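Local coordinates for choline/ethanolamine kinase family protein (Mesorhizobium loti, PDB 3DXQ), which probably phosphorylates ethanolamine or a related small alcohol, as a member of the kinase-like phosphotransferase family, at residues T94-P97 against E98-K101; L186-G189 against E190-W193; V195-E198 against Y199-M202; K217-A220 against N221-E224; L252-T255 against L256-L259. One frame throughout, in Å; residues are numbered along the deposited sequence.

Contacts 1 to 5 follow one another along the chain. Contact 1 leaves strand 93-94 of the three-stranded sheet whose hairpin, strands 185-187 and 192-194, is contact 2; their centres are about 12 Å apart, and Met95 packs on that hairpin at Asp187 and Met192. Contact 4, about 13 Å from contact 1 between centres, joins it through Phe100 and Phe218, so two helix starts are packed together. Contact 3 continues from strand 192-194 into the turn before strand 201-203. Its Tyr199 touches Trp254 of contact 5, placing helix 237-263 beside the turn that follows the probable metal-binding aspartate, consistent with a shared active-site cleft. Contacts 2 and 5 lie about 30 Å apart between centres.

Contact 1: residues T94-P97 against E98-K101; sequences TMSP and EKFK
Met95 lays its terminal methyl on the ring of Phe100 where strand 93-94 passes into helix 97-102. CE stands 3.5 Å from the centroid of the Phe100 ring and close to the ring normal, a CH-pi contact over the middle of the face; SE lies farther back, completing a Met-aromatic pair. Bends at chi2 (-68°) and chi3 (-55°) fold the Met95 chain back so that its end, not its shaft, covers the ring. Phe218 packs edge-to-face with Phe100, and Met192 also meets it, making this the dense, buried side. Ser96 is the N-cap: Lys99 N donates to Ser96 OG at 3.2 Å in a nearly straight bond of 171°, while Phe100 N bonds to Ser96 O at 3.0 Å. The other side is looser. Glu98 leads its carboxylate away, and Lys99 runs back past the Thr94 carbonyl to bond Gln93 through NZ. Lys101 NZ instead bonds to the carbonyl of Lys217. With an alanine at Phe100, the Met95 methyl would probably lose the ring face it covers and Phe218 its aromatic partner, opening a gap between them. A polar cap on the Lys99 amide thus sits next to an apolar CH-pi contact, and the two together tie the residues just before the helix to its first turn.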
# COMPACT_ATOMS: atom_id res chain seq x y z
N THR A 94 4.08 -6.11 13.75
CA THR A 94 3.20 -5.59 12.71
C THR A 94 2.92 -4.15 13.04
O THR A 94 2.60 -3.85 14.18
CB THR A 94 1.86 -6.32 12.64
OG1 THR A 94 2.11 -7.60 12.08
CG2 THR A 94 0.89 -5.59 11.75
N MSE A 95 3.04 -3.27 12.06
CA MSE A 95 2.91 -1.85 12.30
C MSE A 95 1.46 -1.31 12.21
O MSE A 95 0.51 -2.02 11.85
CB MSE A 95 3.87 -1.09 11.37
CG MSE A 95 5.35 -1.43 11.58
SE MSE A 95 6.12 -0.85 13.28
CE MSE A 95 5.64 1.02 13.11
N SER A 96 1.33 -0.04 12.59
CA SER A 96 0.06 0.68 12.58
C SER A 96 0.37 2.17 12.74
O SER A 96 1.47 2.53 13.14
CB SER A 96 -0.80 0.23 13.75
OG SER A 96 -0.27 0.70 15.00
N PRO A 97 -0.61 3.04 12.46
CA PRO A 97 -0.34 4.45 12.70
C PRO A 97 0.25 4.70 14.08
O PRO A 97 1.28 5.38 14.20
CB PRO A 97 -1.73 5.10 12.59
CG PRO A 97 -2.49 4.20 11.68
CD PRO A 97 -1.95 2.82 11.89
N GLU A 98 -0.40 4.15 15.11
CA GLU A 98 0.03 4.35 16.49
C GLU A 98 1.48 3.92 16.70
O GLU A 98 2.27 4.66 17.25
CB GLU A 98 -0.91 3.62 17.46
CG GLU A 98 -0.66 3.94 18.93
CD GLU A 98 -1.53 3.13 19.91
OE1 GLU A 98 -2.59 2.58 19.50
OE2 GLU A 98 -1.15 3.06 21.11
N LYS A 99 1.83 2.73 16.23
CA LYS A 99 3.21 2.26 16.41
C LYS A 99 4.24 3.09 15.64
O LYS A 99 5.42 3.11 16.02
CB LYS A 99 3.34 0.79 16.04
CG LYS A 99 2.59 -0.17 16.97
CD LYS A 99 2.30 -1.49 16.22
CE LYS A 99 1.58 -2.51 17.07
NZ LYS A 99 2.55 -3.16 17.98
N PHE A 100 3.80 3.77 14.57
CA PHE A 100 4.70 4.64 13.80
C PHE A 100 5.07 5.92 14.54
O PHE A 100 6.08 6.53 14.24
CB PHE A 100 4.15 4.96 12.40
CG PHE A 100 4.65 4.00 11.32
CD1 PHE A 100 5.99 3.98 10.96
CD2 PHE A 100 3.78 3.14 10.66
CE1 PHE A 100 6.46 3.10 9.98
CE2 PHE A 100 4.22 2.29 9.69
CZ PHE A 100 5.58 2.27 9.34
N LYS A 101 4.24 6.33 15.49
CA LYS A 101 4.56 7.44 16.40
C LYS A 101 5.33 6.86 17.61
O LYS A 101 6.26 7.47 18.12
CB LYS A 101 3.28 8.12 16.94
CG LYS A 101 2.22 8.55 15.92
CD LYS A 101 2.36 10.00 15.44
CE LYS A 101 1.03 10.57 14.91
NZ LYS A 101 0.34 9.70 13.93

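Contact 2: residues L186-G189 against E190-W193; sequences LDTG and ERMW
Leu186 and Trp193 form an antiparallel hydrogen-bonded pair, and Asp187 and Met192 the non-hydrogen-bonded pair next to it, in the tight beta hairpin of strands 185-187 and 192-194. Trp193 N donates to Leu186 O at 2.9 Å, and Leu186 N returns the bond to Trp193 O. Nearer the turn, Thr188 N bonds to Arg191 O at 2.9 Å. Thr188 OG1, set between its own N and carbonyl carbon (chi1 71°), faces into the turn and accepts from two amides, Glu190 N at 3.1 Å and Arg191 N at 3.2 Å, so one hydroxyl oxygen grips both. On the sheet face of Asp187 and Met192, the selenomethionine methyl CE rests 3.4 Å from Asp187 CG. The carboxylate is buried, but Arg103 and Arg109 each make a salt bridge to it, which probably offsets its charge, and helix 106-118 packs against Met192. Across the sheet, the flat guanidinium of Arg191 lies over one face of the Trp193 indole and sends NH2 to Gly69 O. At the edge of that indole, in its plane, Thr188 CG2 stops 4.0 Å from Trp193 NE1.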
# COMPACT_ATOMS: atom_id res chain seq x y z
N LEU A 186 6.52 -5.16 8.81
CA LEU A 186 6.93 -5.94 9.96
C LEU A 186 8.23 -5.33 10.43
O LEU A 186 9.22 -5.33 9.70
CB LEU A 186 7.12 -7.41 9.59
CG LEU A 186 5.96 -8.02 8.80
CD1 LEU A 186 6.27 -9.49 8.55
CD2 LEU A 186 4.58 -7.83 9.49
N ASP A 187 8.23 -4.84 11.66
CA ASP A 187 9.38 -4.14 12.18
C ASP A 187 10.17 -4.98 13.16
O ASP A 187 9.64 -5.38 14.19
CB ASP A 187 8.91 -2.87 12.90
CG ASP A 187 10.05 -2.00 13.38
OD1 ASP A 187 11.16 -2.04 12.79
OD2 ASP A 187 9.84 -1.23 14.35
N THR A 188 11.43 -5.27 12.87
CA THR A 188 12.25 -5.89 13.89
C THR A 188 12.65 -4.66 14.67
O THR A 188 11.94 -3.65 14.63
CB THR A 188 13.45 -6.67 13.34
OG1 THR A 188 14.43 -5.76 12.82
CG2 THR A 188 13.00 -7.62 12.26
N GLY A 189 13.75 -4.70 15.39
CA GLY A 189 14.18 -3.45 16.01
C GLY A 189 14.80 -2.51 14.99
O GLY A 189 14.62 -1.30 15.04
N GLU A 190 15.51 -3.10 14.03
CA GLU A 190 16.44 -2.40 13.18
C GLU A 190 16.08 -2.31 11.70
O GLU A 190 16.67 -1.52 10.96
CB GLU A 190 17.80 -3.09 13.34
CG GLU A 190 18.39 -2.91 14.76
CD GLU A 190 19.33 -4.04 15.20
OE1 GLU A 190 19.76 -4.86 14.36
OE2 GLU A 190 19.62 -4.11 16.41
N ARG A 191 15.11 -3.10 11.26
CA ARG A 191 14.70 -3.09 9.86
C ARG A 191 13.25 -3.52 9.66
O ARG A 191 12.67 -4.29 10.45
CB ARG A 191 15.62 -3.99 9.02
CG ARG A 191 15.51 -5.49 9.29
CD ARG A 191 16.02 -6.28 8.09
NE ARG A 191 15.28 -5.93 6.89
CZ ARG A 191 15.58 -6.33 5.66
NH1 ARG A 191 16.63 -7.12 5.43
NH2 ARG A 191 14.81 -5.94 4.65
N MSE A 192 12.69 -3.02 8.57
CA MSE A 192 11.33 -3.29 8.22
C MSE A 192 11.38 -4.25 7.08
O MSE A 192 12.25 -4.12 6.23
CB MSE A 192 10.67 -2.03 7.69
CG MSE A 192 10.60 -0.94 8.68
SE MSE A 192 8.92 -0.95 9.46
CE MSE A 192 9.23 0.32 11.01
N TRP A 193 10.46 -5.22 7.10
CA TRP A 193 10.17 -6.03 5.95
C TRP A 193 8.79 -5.57 5.48
O TRP A 193 8.04 -4.94 6.23
CB TRP A 193 10.11 -7.48 6.32
CG TRP A 193 11.36 -8.05 6.94
CD1 TRP A 193 11.72 -8.01 8.25
CD2 TRP A 193 12.37 -8.80 6.27
NE1 TRP A 193 12.91 -8.67 8.44
CE2 TRP A 193 13.33 -9.17 7.24
CE3 TRP A 193 12.56 -9.18 4.94
CZ2 TRP A 193 14.47 -9.92 6.93
CZ3 TRP A 193 13.70 -9.93 4.62
CH2 TRP A 193 14.64 -10.29 5.61

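Contact 3: residues V195-E198 against Y199-M202; sequences VDWE and YSGM
Trp197 and Ser200 meet with the serine hydroxyl at the edge of the indole and in its plane, OG lying 3.2 Å from Trp197 CE3. The two residues are the first and last of a type I beta turn. Ser200 N closes it on Trp197 O at 3.2 Å, with an N-H...O angle of 162°, and Ser200 OG donates to the same oxygen at 2.8 Å. Both donors approach from one face of the carbonyl: the hydroxyl is tilted from its plane, whereas the amide stands well above it. The chi1 of Ser200 (-60°) places OG beside its own backbone N, where hydroxyl and amide can share that acceptor. At the turn's corner Glu198 and Tyr199 run side by side, pointing the same way, with carboxylate and phenol planes 45° apart. Glu198 CG is 3.3 Å from Tyr199 CD2, so the aliphatic part of the glutamate does the touching, and OE1 goes on to a salt bridge with Arg55. The Trp197 indole points to the other side of the turn, packing on Ala61, Ala62 and Ala65 of helix 55-67 and edge-to-face with His177. Val195 to Glu198 probably correspond to the DFG-like segment of kinase-like phosphotransferases, whose aspartate coordinates magnesium in relatives; Asp196 here bonds through OD1 to Asn32. One carbonyl gripped by two donors keeps the type I turn closed just beyond Asp196, while indole packing and the Arg55 salt bridge hold the side chains that flank it.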
# COMPACT_ATOMS: atom_id res chain seq x y z
N VAL A 195 5.20 -6.95 3.29
CA VAL A 195 4.42 -8.07 2.77
C VAL A 195 3.23 -7.57 1.98
O VAL A 195 2.95 -6.38 1.99
CB VAL A 195 3.91 -8.97 3.94
CG1 VAL A 195 5.06 -9.33 4.84
CG2 VAL A 195 2.80 -8.25 4.74
N ASP A 196 2.50 -8.48 1.34
CA ASP A 196 1.27 -8.20 0.57
C ASP A 196 1.53 -7.44 -0.71
O ASP A 196 1.28 -6.24 -0.80
CB ASP A 196 0.21 -7.48 1.41
CG ASP A 196 -1.03 -8.34 1.67
OD1 ASP A 196 -0.89 -9.46 2.21
OD2 ASP A 196 -2.14 -7.86 1.35
N TRP A 197 2.01 -8.16 -1.71
CA TRP A 197 2.45 -7.54 -2.95
C TRP A 197 1.43 -7.64 -4.05
O TRP A 197 1.77 -7.50 -5.22
CB TRP A 197 3.77 -8.19 -3.39
CG TRP A 197 4.81 -7.99 -2.34
CD1 TRP A 197 5.02 -8.76 -1.25
CD2 TRP A 197 5.74 -6.90 -2.25
NE1 TRP A 197 6.04 -8.25 -0.50
CE2 TRP A 197 6.50 -7.10 -1.08
CE3 TRP A 197 6.01 -5.79 -3.05
CZ2 TRP A 197 7.52 -6.24 -0.70
CZ3 TRP A 197 7.02 -4.92 -2.66
CH2 TRP A 197 7.76 -5.15 -1.50
N GLU A 198 0.18 -7.82 -3.69
CA GLU A 198 -0.86 -8.01 -4.71
C GLU A 198 -1.10 -6.80 -5.62
O GLU A 198 -1.53 -6.98 -6.77
CB GLU A 198 -2.17 -8.48 -4.06
CG GLU A 198 -2.80 -7.46 -3.14
CD GLU A 198 -3.86 -8.06 -2.24
OE1 GLU A 198 -4.76 -8.76 -2.77
OE2 GLU A 198 -3.77 -7.84 -1.01
N TYR A 199 -0.83 -5.59 -5.14
CA TYR A 199 -1.03 -4.38 -5.96
C TYR A 199 0.27 -3.83 -6.57
O TYR A 199 0.28 -2.74 -7.14
CB TYR A 199 -1.70 -3.28 -5.14
CG TYR A 199 -3.09 -3.59 -4.64
CD1 TYR A 199 -4.23 -3.25 -5.39
CD2 TYR A 199 -3.28 -4.16 -3.39
CE1 TYR A 199 -5.52 -3.51 -4.90
CE2 TYR A 199 -4.54 -4.43 -2.90
CZ TYR A 199 -5.66 -4.10 -3.65
OH TYR A 199 -6.90 -4.38 -3.13
N SER A 200 1.36 -4.59 -6.45
CA SER A 200 2.67 -4.16 -6.92
C SER A 200 2.65 -3.82 -8.38
O SER A 200 1.84 -4.36 -9.12
CB SER A 200 3.71 -5.26 -6.72
OG SER A 200 3.83 -5.61 -5.36
N GLY A 201 3.58 -2.95 -8.77
CA GLY A 201 3.75 -2.53 -10.16
C GLY A 201 4.88 -1.49 -10.32
O GLY A 201 5.44 -0.99 -9.34
N MSE A 202 5.23 -1.19 -11.57
CA MSE A 202 6.20 -0.14 -11.84
C MSE A 202 5.39 1.14 -11.60
O MSE A 202 4.23 1.21 -12.00
CB MSE A 202 6.70 -0.21 -13.28
CG MSE A 202 7.36 -1.51 -13.65
SE MSE A 202 8.75 -2.01 -12.35
CE MSE A 202 10.00 -0.48 -12.68

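Contact 4: residues K217-A220 against N221-E224; sequences KFNA and NQDE
Asn219 and Gln222 trade bonds at the start of helix 220-231. Gln222 N donates to Asn219 OD1 at 3.0 Å, with an N-H...O angle of 161°, and Asn219 N donates back to Gln222 OE1 at 2.9 Å, completing a capping box. Asn219 is the N-cap; its chi1 of 57° turns the amide toward the first helical turn, and the two side chains cross at about a right angle. The Gln222 amide also lies over one face of the Phe218 ring, their planes 22° apart, with NE2 4.1 Å above the ring plane and displaced toward the rim. Asp223 takes the edge of the same ring, OD1 coming 3.5 Å from Phe218 CD2, while its backbone N bonds to Asn219 O at 3.1 Å to start the regular helical pattern. The next shell fixes these groups. Asp223 OD1 bonds to Ser213 in the preceding helix 206-215 and OD2 makes a salt bridge to Lys247; Gln222 NE2 reaches Phe100 O weakly, and Phe218 packs on Leu212 and Pro107. Glu224 pairs with Arg240. The box gives Gln222 N an acceptor and ties Gln222 OE1 to the chain before the helix, and the acidic residues of the first turn, Asp223 and Glu224, would probably be stabilised by the helix N-terminus as well as by Lys247 and Arg240.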
# COMPACT_ATOMS: atom_id res chain seq x y z
N LYS A 217 -1.14 8.23 8.94
CA LYS A 217 -1.48 9.52 9.54
C LYS A 217 -0.21 10.20 10.02
O LYS A 217 -0.12 10.64 11.16
CB LYS A 217 -2.47 9.35 10.69
CG LYS A 217 -3.65 8.42 10.40
CD LYS A 217 -4.80 8.61 11.39
CE LYS A 217 -5.87 7.53 11.20
NZ LYS A 217 -7.13 7.80 11.97
N PHE A 218 0.78 10.26 9.14
CA PHE A 218 2.08 10.81 9.48
C PHE A 218 2.02 12.30 9.63
O PHE A 218 1.40 12.97 8.82
CB PHE A 218 3.09 10.51 8.38
CG PHE A 218 3.73 9.17 8.48
CD1 PHE A 218 3.08 8.11 9.08
CD2 PHE A 218 4.98 8.96 7.89
CE1 PHE A 218 3.69 6.86 9.16
CE2 PHE A 218 5.59 7.71 7.96
CZ PHE A 218 4.95 6.67 8.59
N ASN A 219 2.65 12.82 10.66
CA ASN A 219 2.71 14.28 10.80
C ASN A 219 3.94 14.76 10.03
O ASN A 219 4.70 13.95 9.52
CB ASN A 219 2.74 14.72 12.28
CG ASN A 219 3.89 14.12 13.04
OD1 ASN A 219 4.95 13.81 12.48
ND2 ASN A 219 3.69 13.91 14.32
N ALA A 220 4.10 16.08 9.94
CA ALA A 220 5.21 16.70 9.22
C ALA A 220 6.56 16.10 9.58
O ALA A 220 7.39 15.85 8.71
CB ALA A 220 5.23 18.19 9.47
N ASN A 221 6.77 15.89 10.88
CA ASN A 221 8.03 15.35 11.38
C ASN A 221 8.33 13.96 10.85
O ASN A 221 9.44 13.68 10.44
CB ASN A 221 8.02 15.35 12.91
CG ASN A 221 8.01 16.73 13.47
OD1 ASN A 221 7.19 17.07 14.34
ND2 ASN A 221 8.89 17.58 12.95
N GLN A 222 7.32 13.10 10.87
CA GLN A 222 7.46 11.74 10.40
C GLN A 222 7.79 11.72 8.91
O GLN A 222 8.64 10.93 8.45
CB GLN A 222 6.18 10.96 10.68
CG GLN A 222 5.97 10.64 12.16
CD GLN A 222 4.65 9.97 12.43
OE1 GLN A 222 3.58 10.59 12.33
NE2 GLN A 222 4.71 8.72 12.84
N ASP A 223 7.12 12.60 8.16
CA ASP A 223 7.40 12.75 6.73
C ASP A 223 8.84 13.14 6.48
O ASP A 223 9.46 12.59 5.57
CB ASP A 223 6.46 13.77 6.09
CG ASP A 223 5.07 13.23 5.87
OD1 ASP A 223 4.83 12.02 6.10
OD2 ASP A 223 4.21 14.01 5.44
N GLU A 224 9.39 14.07 7.26
CA GLU A 224 10.80 14.43 7.09
C GLU A 224 11.68 13.24 7.40
O GLU A 224 12.61 12.94 6.68
CB GLU A 224 11.20 15.59 8.02
CG GLU A 224 10.54 16.91 7.69
CD GLU A 224 10.67 17.27 6.21
OE1 GLU A 224 11.83 17.29 5.68
OE2 GLU A 224 9.61 17.51 5.57

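Contact 5: residues L252-T255 against L256-L259; sequences LLWT and LWGL
Trp254 presents the edge of its six-membered ring to the face of Trp257 in a T-shaped stack, with ring planes at 80°. Trp254 CZ3 stands 3.8 Å above the Trp257 indole plane, over its centre; in return Trp257 CE3 lies in the plane of Trp254 at its edge, 3.7 Å from Trp254 CE3. Centroids of the Trp254 six-membered and Trp257 five-membered rings are 5.2 Å apart. The residues are three apart on helix 237-263, and different first torsions bring them together: Trp254 keeps CG beside its backbone N (chi1 -71°), while Trp257 swings CG opposite its own N (chi1 175°). Regular helical bonds carry the pair, including Trp257 N to Leu253 O at 3.1 Å and Gly258 N to Trp254 O at 2.8 Å. Elsewhere around the helix, Leu252 CG faces Leu256 CD1 at 4.4 Å, against helices 152-167 and 130-141. The Thr255 and Leu259 side chains lie side by side, pointing the same way, with CG2 and CD1 nearest, close to helix 271-287, and Thr255 OG1 bonds back to Asp251 O. Trp257 packs on Tyr137. Cutting Trp257 back to an alanine is likely to take away the face that the Trp254 edge abuts, leaving that indole freer to turn. With Trp254 touching Asp179, the pair probably lines the substrate side, as the tryptophans of choline kinases do. Ring-edge hydrogens of one indole thus face the pi cloud of the other, an electrostatically favourable pairing.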
# COMPACT_ATOMS: atom_id res chain seq x y z
N LEU A 252 -7.96 10.10 -2.88
CA LEU A 252 -8.99 10.22 -3.91
C LEU A 252 -9.29 8.87 -4.55
O LEU A 252 -10.46 8.52 -4.75
CB LEU A 252 -8.55 11.20 -5.00
CG LEU A 252 -9.58 11.44 -6.11
CD1 LEU A 252 -10.83 12.05 -5.55
CD2 LEU A 252 -8.99 12.33 -7.16
N LEU A 253 -8.23 8.13 -4.90
CA LEU A 253 -8.36 6.81 -5.52
C LEU A 253 -9.27 5.92 -4.70
O LEU A 253 -10.29 5.42 -5.20
CB LEU A 253 -6.99 6.14 -5.66
CG LEU A 253 -6.99 4.74 -6.27
CD1 LEU A 253 -7.47 4.84 -7.71
CD2 LEU A 253 -5.61 4.07 -6.18
N TRP A 254 -8.90 5.74 -3.44
CA TRP A 254 -9.65 4.90 -2.53
C TRP A 254 -11.03 5.49 -2.23
O TRP A 254 -12.00 4.74 -2.11
CB TRP A 254 -8.84 4.67 -1.26
CG TRP A 254 -7.68 3.78 -1.52
CD1 TRP A 254 -6.36 4.11 -1.52
CD2 TRP A 254 -7.74 2.39 -1.82
NE1 TRP A 254 -5.59 3.01 -1.80
CE2 TRP A 254 -6.41 1.94 -1.99
CE3 TRP A 254 -8.79 1.47 -1.97
CZ2 TRP A 254 -6.11 0.62 -2.30
CZ3 TRP A 254 -8.49 0.16 -2.27
CH2 TRP A 254 -7.15 -0.26 -2.43
N THR A 255 -11.14 6.80 -2.10
CA THR A 255 -12.46 7.41 -1.90
C THR A 255 -13.44 6.92 -2.96
O THR A 255 -14.53 6.44 -2.63
CB THR A 255 -12.40 8.93 -1.95
OG1 THR A 255 -11.74 9.41 -0.77
CG2 THR A 255 -13.80 9.53 -2.03
N LEU A 256 -13.05 7.06 -4.23
CA LEU A 256 -13.88 6.63 -5.36
C LEU A 256 -14.19 5.14 -5.34
O LEU A 256 -15.31 4.73 -5.62
CB LEU A 256 -13.21 7.00 -6.69
CG LEU A 256 -13.04 8.49 -6.99
CD1 LEU A 256 -12.26 8.68 -8.27
CD2 LEU A 256 -14.38 9.18 -7.08
N TRP A 257 -13.18 4.34 -5.01
CA TRP A 257 -13.35 2.89 -4.84
C TRP A 257 -14.40 2.55 -3.77
O TRP A 257 -15.24 1.66 -3.96
CB TRP A 257 -12.02 2.26 -4.43
CG TRP A 257 -12.10 0.82 -4.11
CD1 TRP A 257 -11.98 -0.22 -4.98
CD2 TRP A 257 -12.27 0.24 -2.81
NE1 TRP A 257 -12.07 -1.41 -4.31
CE2 TRP A 257 -12.24 -1.16 -2.98
CE3 TRP A 257 -12.43 0.76 -1.52
CZ2 TRP A 257 -12.38 -2.06 -1.89
CZ3 TRP A 257 -12.57 -0.12 -0.44
CH2 TRP A 257 -12.55 -1.52 -0.64
N GLY A 258 -14.32 3.27 -2.64
CA GLY A 258 -15.25 3.10 -1.52
C GLY A 258 -16.68 3.46 -1.87
O GLY A 258 -17.62 2.84 -1.36
N LEU A 259 -16.86 4.47 -2.72
CA LEU A 259 -18.19 4.82 -3.23
C LEU A 259 -18.74 3.69 -4.11
O LEU A 259 -19.94 3.39 -4.06
CB LEU A 259 -18.18 6.16 -3.97
CG LEU A 259 -18.34 7.42 -3.10
CD1 LEU A 259 -17.34 7.44 -1.98
CD2 LEU A 259 -18.23 8.70 -3.91